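Local coordinates for thermosome subunit (Methanococcoides burtonii, PDB 3AQ1), which probably binds unfolded proteins and uses ATP binding and hydrolysis to help them fold, at residues A[60-64]-A[386-390]; A[71-75]-A[465-469]; A[369-374]-A[391-396]. One frame throughout, in Å; residues are numbered along the deposited sequence.

Contact 1 (A[60-64]-A[386-390]); sequences KAEEL and LAVSK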
loop_
_atom_site.group_PDB
_atom_site.type_symbol
_atom_site.label_atom_id
_atom_site.label_comp_id
_atom_site.label_asym_id
_atom_site.label_seq_id
_atom_site.Cartn_x
_atom_site.Cartn_y
_atom_site.Cartn_z
ATOM N N LYS A 60 32.750 7.849 -8.735
ATOM C CA LYS A 60 32.945 9.119 -9.418
ATOM C C LYS A 60 33.474 10.191 -8.465
ATOM O O LYS A 60 34.207 11.082 -8.875
ATOM C CB LYS A 60 31.679 9.582 -10.153
ATOM C CG LYS A 60 31.439 8.833 -11.470
ATOM C CD LYS A 60 30.493 9.584 -12.389
ATOM C CE LYS A 60 30.332 8.872 -13.718
ATOM N NZ LYS A 60 30.072 7.429 -13.493
ATOM N N ALA A 61 33.121 10.104 -7.192
ATOM C CA ALA A 61 33.669 11.048 -6.225
ATOM C C ALA A 61 35.153 10.761 -5.964
ATOM O O ALA A 61 35.958 11.679 -5.802
ATOM C CB ALA A 61 32.872 11.025 -4.923
ATOM N N GLU A 62 35.514 9.486 -5.923
ATOM C CA GLU A 62 36.895 9.117 -5.664
ATOM C C GLU A 62 37.760 9.526 -6.853
ATOM O O GLU A 62 38.903 9.938 -6.681
ATOM C CB GLU A 62 37.025 7.631 -5.267
ATOM C CG GLU A 62 36.800 7.417 -3.737
ATOM C CD GLU A 62 36.442 5.985 -3.318
ATOM O OE1 GLU A 62 36.378 5.093 -4.190
ATOM O OE2 GLU A 62 36.221 5.752 -2.105
ATOM N N GLU A 63 37.196 9.459 -8.053
ATOM C CA GLU A 63 37.841 10.052 -9.217
ATOM C C GLU A 63 38.068 11.553 -9.014
ATOM O O GLU A 63 39.207 12.020 -9.062
ATOM C CB GLU A 63 37.015 9.824 -10.485
ATOM C CG GLU A 63 36.914 8.373 -10.935
ATOM C CD GLU A 63 36.109 8.224 -12.218
ATOM O OE1 GLU A 63 35.358 9.170 -12.577
ATOM O OE2 GLU A 63 36.234 7.158 -12.865
ATOM N N LEU A 64 36.986 12.299 -8.793
ATOM C CA LEU A 64 37.056 13.757 -8.601
ATOM C C LEU A 64 37.982 14.204 -7.466
ATOM O O LEU A 64 38.360 15.374 -7.392
ATOM C CB LEU A 64 35.670 14.366 -8.358
ATOM C CG LEU A 64 34.623 14.391 -9.472
ATOM C CD1 LEU A 64 33.528 15.379 -9.100
ATOM C CD2 LEU A 64 35.245 14.739 -10.816
ATOM N N LEU A 386 31.490 20.281 -11.947
ATOM C CA LEU A 386 32.037 18.950 -12.183
ATOM C C LEU A 386 31.262 17.903 -11.386
ATOM O O LEU A 386 30.928 16.840 -11.901
ATOM C CB LEU A 386 33.527 18.911 -11.831
ATOM C CG LEU A 386 34.455 19.149 -13.027
ATOM C CD1 LEU A 386 35.832 19.674 -12.603
ATOM C CD2 LEU A 386 34.568 17.880 -13.886
ATOM N N ALA A 387 30.963 18.236 -10.133
ATOM C CA ALA A 387 30.280 17.335 -9.213
ATOM C C ALA A 387 28.868 16.992 -9.669
ATOM O O ALA A 387 28.485 15.818 -9.703
ATOM C CB ALA A 387 30.252 17.935 -7.819
ATOM N N VAL A 388 28.093 18.022 -9.998
ATOM C CA VAL A 388 26.732 17.827 -10.479
ATOM C C VAL A 388 26.726 17.117 -11.830
ATOM O O VAL A 388 25.881 16.266 -12.106
ATOM C CB VAL A 388 25.986 19.158 -10.573
ATOM C CG1 VAL A 388 24.713 18.988 -11.361
ATOM C CG2 VAL A 388 25.689 19.664 -9.180
ATOM N N SER A 389 27.690 17.468 -12.665
ATOM C CA SER A 389 27.857 16.814 -13.947
ATOM C C SER A 389 28.081 15.314 -13.739
ATOM O O SER A 389 27.507 14.484 -14.445
ATOM C CB SER A 389 29.030 17.446 -14.705
ATOM O OG SER A 389 29.109 16.949 -16.026
ATOM N N LYS A 390 28.912 14.968 -12.762
ATOM C CA LYS A 390 29.214 13.568 -12.493
ATOM C C LYS A 390 28.002 12.846 -11.918
ATOM O O LYS A 390 27.819 11.652 -12.151
ATOM C CB LYS A 390 30.427 13.432 -11.571
ATOM C CG LYS A 390 31.773 13.632 -12.275
ATOM C CD LYS A 390 32.089 12.469 -13.215
ATOM C CE LYS A 390 33.451 12.623 -13.892
ATOM N NZ LYS A 390 33.851 11.371 -14.611
#
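Leu64 lies over the turn of helix 383-394 that runs from Leu386 to Lys390: its CD1 is 3.8 Å from Ala387 CA, and its CD2 is 3.9 Å from Lys390 CG. The two segments run nearly antiparallel (154°), with axes 10.5 Å apart at closest approach, wide enough for long side chains to fill the gap. One turn back, Lys60 extends alongside Lys390, with Lys60 CD 3.4 Å from Lys390 CD and equally close to Lys390 O. The two ammonium groups find different carboxylates: Lys60 NZ pairs with Glu56 on its own helix, whereas Lys390 NZ crosses the interface to Glu63 OE1 in a salt bridge of 3.4 Å whose hydrogen bond is weak. Leu64 also touches Ile74, so helix 71-92 closes the buried side. The chemistry implies a graded interface between helices of the equatorial domain: leucine and alanine inside, lysine methylenes as apolar filler further out, and a long charge pair at the exposed edge, probably a minor directional constraint.

Contact 2 (A[71-75]-A[465-469]); sequences STIIS and MILRI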
loop_
_atom_site.group_PDB
_atom_site.type_symbol
_atom_site.label_atom_id
_atom_site.label_comp_id
_atom_site.label_asym_id
_atom_site.label_seq_id
_atom_site.Cartn_x
_atom_site.Cartn_y
_atom_site.Cartn_z
ATOM N N SER A 71 36.684 17.142 -1.060
ATOM C CA SER A 71 35.638 16.181 -0.730
ATOM C C SER A 71 34.316 16.805 -0.276
ATOM O O SER A 71 33.246 16.235 -0.480
ATOM C CB SER A 71 36.151 15.229 0.347
ATOM O OG SER A 71 35.099 14.803 1.184
ATOM N N THR A 72 34.387 17.972 0.345
ATOM C CA THR A 72 33.199 18.591 0.910
ATOM C C THR A 72 32.365 19.330 -0.135
ATOM O O THR A 72 31.146 19.436 -0.008
ATOM C CB THR A 72 33.590 19.498 2.074
ATOM O OG1 THR A 72 33.832 18.673 3.220
ATOM C CG2 THR A 72 32.493 20.494 2.384
ATOM N N ILE A 73 33.035 19.816 -1.174
ATOM C CA ILE A 73 32.386 20.459 -2.316
ATOM C C ILE A 73 31.558 19.452 -3.105
ATOM O O ILE A 73 30.438 19.748 -3.525
ATOM C CB ILE A 73 33.429 21.106 -3.268
ATOM C CG1 ILE A 73 34.005 22.385 -2.654
ATOM C CG2 ILE A 73 32.818 21.408 -4.623
ATOM C CD1 ILE A 73 35.164 22.997 -3.448
ATOM N N ILE A 74 32.122 18.262 -3.305
ATOM C CA ILE A 74 31.424 17.168 -3.980
ATOM C C ILE A 74 30.110 16.848 -3.285
ATOM O O ILE A 74 29.087 16.692 -3.941
ATOM C CB ILE A 74 32.283 15.887 -4.037
ATOM C CG1 ILE A 74 33.532 16.124 -4.886
ATOM C CG2 ILE A 74 31.482 14.724 -4.608
ATOM C CD1 ILE A 74 34.566 15.037 -4.766
ATOM N N SER A 75 30.145 16.758 -1.957
ATOM C CA SER A 75 28.951 16.479 -1.162
ATOM C C SER A 75 27.830 17.484 -1.400
ATOM O O SER A 75 26.679 17.090 -1.605
ATOM C CB SER A 75 29.287 16.457 0.323
ATOM O OG SER A 75 30.267 15.483 0.594
ATOM N N MET A 465 27.298 10.698 3.219
ATOM C CA MET A 465 27.623 10.318 4.580
ATOM C C MET A 465 29.005 9.663 4.623
ATOM O O MET A 465 29.776 9.856 5.560
ATOM C CB MET A 465 26.549 9.381 5.125
ATOM C CG MET A 465 26.915 8.721 6.420
ATOM S SD MET A 465 25.480 8.530 7.463
ATOM C CE MET A 465 24.305 7.937 6.255
ATOM N N ILE A 466 29.316 8.895 3.592
ATOM C CA ILE A 466 30.597 8.219 3.483
ATOM C C ILE A 466 31.750 9.176 3.134
ATOM O O ILE A 466 32.885 8.964 3.554
ATOM C CB ILE A 466 30.503 7.126 2.419
ATOM C CG1 ILE A 466 29.554 6.028 2.902
ATOM C CG2 ILE A 466 31.892 6.596 2.043
ATOM C CD1 ILE A 466 29.548 4.795 2.038
ATOM N N LEU A 467 31.460 10.223 2.366
ATOM C CA LEU A 467 32.472 11.199 1.978
ATOM C C LEU A 467 32.877 12.121 3.131
ATOM O O LEU A 467 34.056 12.450 3.311
ATOM C CB LEU A 467 31.962 12.061 0.825
ATOM C CG LEU A 467 31.780 11.403 -0.536
ATOM C CD1 LEU A 467 31.235 12.414 -1.514
ATOM C CD2 LEU A 467 33.107 10.839 -1.035
ATOM N N ARG A 468 31.888 12.555 3.897
ATOM C CA ARG A 468 32.118 13.557 4.918
ATOM C C ARG A 468 32.399 12.893 6.242
ATOM O O ARG A 468 31.534 12.796 7.105
ATOM C CB ARG A 468 30.950 14.543 4.994
ATOM C CG ARG A 468 31.165 15.785 4.113
ATOM C CD ARG A 468 29.943 16.696 4.111
ATOM N NE ARG A 468 29.231 16.638 5.385
ATOM C CZ ARG A 468 29.395 17.503 6.381
ATOM N NH1 ARG A 468 30.244 18.516 6.252
ATOM N NH2 ARG A 468 28.704 17.356 7.505
ATOM N N ILE A 469 33.632 12.430 6.374
ATOM C CA ILE A 469 34.093 11.718 7.552
ATOM C C ILE A 469 35.400 12.316 8.087
ATOM O O ILE A 469 36.340 12.577 7.332
ATOM C CB ILE A 469 34.278 10.217 7.240
ATOM C CG1 ILE A 469 32.917 9.527 7.185
ATOM C CG2 ILE A 469 35.161 9.544 8.274
ATOM C CD1 ILE A 469 32.983 8.021 7.364
#
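Ser71, in the first turn of helix 71-92, faces the end of helix 449-467, and its OG gives a weak hydrogen bond to Leu467 O, 3.3 Å away. That carbonyl lies where the helix stops: Arg468 leaves helical geometry (phi/psi -93/79) and forms the centre of an inverse gamma turn, in which Ile469 N makes a weak bond of 3.1 Å to the same Leu467 O. The serine hydroxyl and the turn therefore share one acceptor at the helix C terminus. Thr72 follows with a looser contact, its OG1 4.0 Å from Arg468 CG, so that it meets the aliphatic base of the arginine side chain. Ile74 supplies the apolar part, CG2 lying 3.9 Å from Leu467 CD1; the isoleucine also packs on Leu64 and Ile65, and Leu467 on Ala61, so helix 45-65 completes this small apolar cluster. Ser75, one turn on from Ser71, fits between two residues of the other segment, its OG 3.8 Å from Leu467 CB and 3.6 Å from Arg468 CG. The same OG donates to Ser71 O at 3.3 Å, satisfying the hydroxyl within its own helix and leaving its contacts across the interface to van der Waals packing. Small hydroxyl side chains let the backbones approach, with Ser71 CA and Leu467 CA 6.5 Å apart. Here the start of one helix meets the end of another, joining the early and late parts of the chain that together build the equatorial domain of the chaperonin fold.

Contact 3 (A[369-374]-A[391-396]); sequences LSLRLS and FAEALE
Ala392 and Ser370 have the most surface covered, and at their meeting point two helices come exceptionally close: Ser370 CA and Ala392 CA are 4.4 Å apart. Residues 369-374 are helical throughout; 391-394 are helical, and Leu395 (phi/psi -50/-41) and Glu396 (phi/psi -70/2) carry the chain on. The segments run in roughly opposite directions, so that Leu373 faces Phe391 and Ala392, Ser374 faces Ala392, Leu369 faces Leu395, and Ser370 lies against Ala392, Leu395 and Glu396. With chi1 at t, Ser370 donates from OG to Ala392 O at 2.7 Å, a short side-chain-to-backbone bond made possible by the close approach; Glu396 CG lies 3.5 Å from the same OG. Ala392 CB fits between Leu373 CB at 3.6 Å and Ser374 OG at 3.7 Å, and Ser374 OG bonds weakly to Ser370 O at 3.4 Å. Leu373, third in buried area, is in the t, p rotamer, with CD2 3.8 Å from Phe391 CD1. Leu395, in m, t, extends this apolar side by placing CD1 3.7 Å from Leu369 CB. The small side chains of Ser370 and Ala392 allow this close approach in an antiparallel hairpin of two consecutive equatorial-domain helices, 364-378 and 383-394. Around it, Leu369 and Phe391 both touch helices 71-92 and 449-467, Phe391 also meets Leu57 of helix 45-65, and Glu396 forms a salt bridge with Arg418 of helix 410-422.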
loop_
_atom_site.group_PDB
_atom_site.type_symbol
_atom_site.label_atom_id
_atom_site.label_comp_id
_atom_site.label_asym_id
_atom_site.label_seq_id
_atom_site.Cartn_x
_atom_site.Cartn_y
_atom_site.Cartn_z
ATOM N N LEU A 369 16.385 12.456 -16.519
ATOM C CA LEU A 369 17.090 13.165 -15.458
ATOM C C LEU A 369 18.510 13.467 -15.867
ATOM O O LEU A 369 18.941 14.612 -15.794
ATOM C CB LEU A 369 17.087 12.361 -14.165
ATOM C CG LEU A 369 15.732 12.398 -13.472
ATOM C CD1 LEU A 369 15.759 11.541 -12.238
ATOM C CD2 LEU A 369 15.420 13.823 -13.122
ATOM N N SER A 370 19.236 12.444 -16.307
ATOM C CA SER A 370 20.636 12.613 -16.697
ATOM C C SER A 370 20.804 13.690 -17.751
ATOM O O SER A 370 21.676 14.553 -17.642
ATOM C CB SER A 370 21.205 11.309 -17.221
ATOM O OG SER A 370 22.489 11.518 -17.777
ATOM N N LEU A 371 19.968 13.632 -18.780
ATOM C CA LEU A 371 20.026 14.617 -19.846
ATOM C C LEU A 371 19.777 16.033 -19.318
ATOM O O LEU A 371 20.579 16.935 -19.534
ATOM C CB LEU A 371 19.021 14.275 -20.939
ATOM C CG LEU A 371 18.837 15.357 -22.000
ATOM C CD1 LEU A 371 20.038 15.374 -22.935
ATOM C CD2 LEU A 371 17.550 15.147 -22.773
ATOM N N ARG A 372 18.666 16.227 -18.619
ATOM C CA ARG A 372 18.301 17.550 -18.140
ATOM C C ARG A 372 19.207 18.032 -17.033
ATOM O O ARG A 372 19.252 19.219 -16.735
ATOM C CB ARG A 372 16.868 17.559 -17.640
ATOM C CG ARG A 372 15.853 17.343 -18.720
ATOM C CD ARG A 372 14.524 16.989 -18.088
ATOM N NE ARG A 372 13.479 16.811 -19.086
ATOM C CZ ARG A 372 12.513 17.690 -19.305
ATOM N NH1 ARG A 372 12.455 18.803 -18.585
ATOM N NH2 ARG A 372 11.601 17.449 -20.235
ATOM N N LEU A 373 19.928 17.116 -16.406
ATOM C CA LEU A 373 20.779 17.520 -15.302
ATOM C C LEU A 373 22.166 17.850 -15.833
ATOM O O LEU A 373 22.944 18.532 -15.174
ATOM C CB LEU A 373 20.836 16.433 -14.228
ATOM C CG LEU A 373 21.514 16.823 -12.918
ATOM C CD1 LEU A 373 20.769 17.977 -12.274
ATOM C CD2 LEU A 373 21.593 15.619 -11.983
ATOM N N SER A 374 22.465 17.356 -17.031
ATOM C CA SER A 374 23.706 17.701 -17.715
ATOM C C SER A 374 23.550 19.061 -18.368
ATOM O O SER A 374 24.531 19.768 -18.593
ATOM C CB SER A 374 24.084 16.649 -18.762
ATOM O OG SER A 374 24.845 15.604 -18.181
ATOM N N PHE A 391 27.166 13.569 -11.178
ATOM C CA PHE A 391 25.932 12.988 -10.665
ATOM C C PHE A 391 25.081 12.592 -11.863
ATOM O O PHE A 391 24.726 11.421 -12.031
ATOM C CB PHE A 391 25.187 13.983 -9.770
ATOM C CG PHE A 391 24.096 13.364 -8.919
ATOM C CD1 PHE A 391 22.859 13.086 -9.446
ATOM C CD2 PHE A 391 24.303 13.108 -7.583
ATOM C CE1 PHE A 391 21.851 12.540 -8.656
ATOM C CE2 PHE A 391 23.296 12.560 -6.794
ATOM C CZ PHE A 391 22.073 12.282 -7.332
ATOM N N ALA A 392 24.781 13.570 -12.712
ATOM C CA ALA A 392 23.974 13.322 -13.901
ATOM C C ALA A 392 24.510 12.147 -14.731
ATOM O O ALA A 392 23.757 11.485 -15.430
ATOM C CB ALA A 392 23.866 14.584 -14.743
ATOM N N GLU A 393 25.807 11.879 -14.636
ATOM C CA GLU A 393 26.421 10.776 -15.375
ATOM C C GLU A 393 26.152 9.437 -14.712
ATOM O O GLU A 393 26.037 8.411 -15.383
ATOM C CB GLU A 393 27.938 10.952 -15.464
ATOM C CG GLU A 393 28.449 12.048 -16.384
ATOM C CD GLU A 393 29.935 11.884 -16.641
ATOM O OE1 GLU A 393 30.477 10.837 -16.215
ATOM O OE2 GLU A 393 30.555 12.778 -17.258
ATOM N N ALA A 394 26.094 9.449 -13.387
ATOM C CA ALA A 394 25.908 8.228 -12.625
ATOM C C ALA A 394 24.522 7.658 -12.886
ATOM O O ALA A 394 24.331 6.434 -12.912
ATOM C CB ALA A 394 26.113 8.496 -11.148
ATOM N N LEU A 395 23.559 8.553 -13.083
ATOM C CA LEU A 395 22.181 8.156 -13.322
ATOM C C LEU A 395 22.055 7.095 -14.421
ATOM O O LEU A 395 21.284 6.150 -14.296
ATOM C CB LEU A 395 21.345 9.384 -13.658
ATOM C CG LEU A 395 21.109 10.219 -12.401
ATOM C CD1 LEU A 395 20.316 11.478 -12.705
ATOM C CD2 LEU A 395 20.404 9.365 -11.335
ATOM N N GLU A 396 22.828 7.240 -15.491
ATOM C CA GLU A 396 22.723 6.322 -16.617
ATOM C C GLU A 396 23.250 4.938 -16.307
ATOM O O GLU A 396 23.248 4.068 -17.164
ATOM C CB GLU A 396 23.421 6.876 -17.847
ATOM C CG GLU A 396 22.710 8.072 -18.446
ATOM C CD GLU A 396 23.365 8.573 -19.728
ATOM O OE1 GLU A 396 24.629 8.563 -19.829
ATOM O OE2 GLU A 396 22.596 8.990 -20.623
#

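From the N-terminal side, helix 45-65 opens contact 1 and the next helix, 71-92, opens contact 2. After some 270 residues, including the large mixed sheet, the chain returns in helices 364-378 and 383-394. The latter closes contact 1 with 386-390, then the short loop of contact 3 with 391-396. Contact 2 closes last, at 465-469, where the modelled chain ends. Contacts 1 and 2 cross, as do 1 and 3, while contact 3 nests inside the loop of contact 2. Contact 1 touches both others, through Ala61 against Leu467 and Lys60 against Glu393. Contacts 2 and 3 stay about 7 Å apart at their nearest atoms. Together they tie early and late helices into one equatorial bundle.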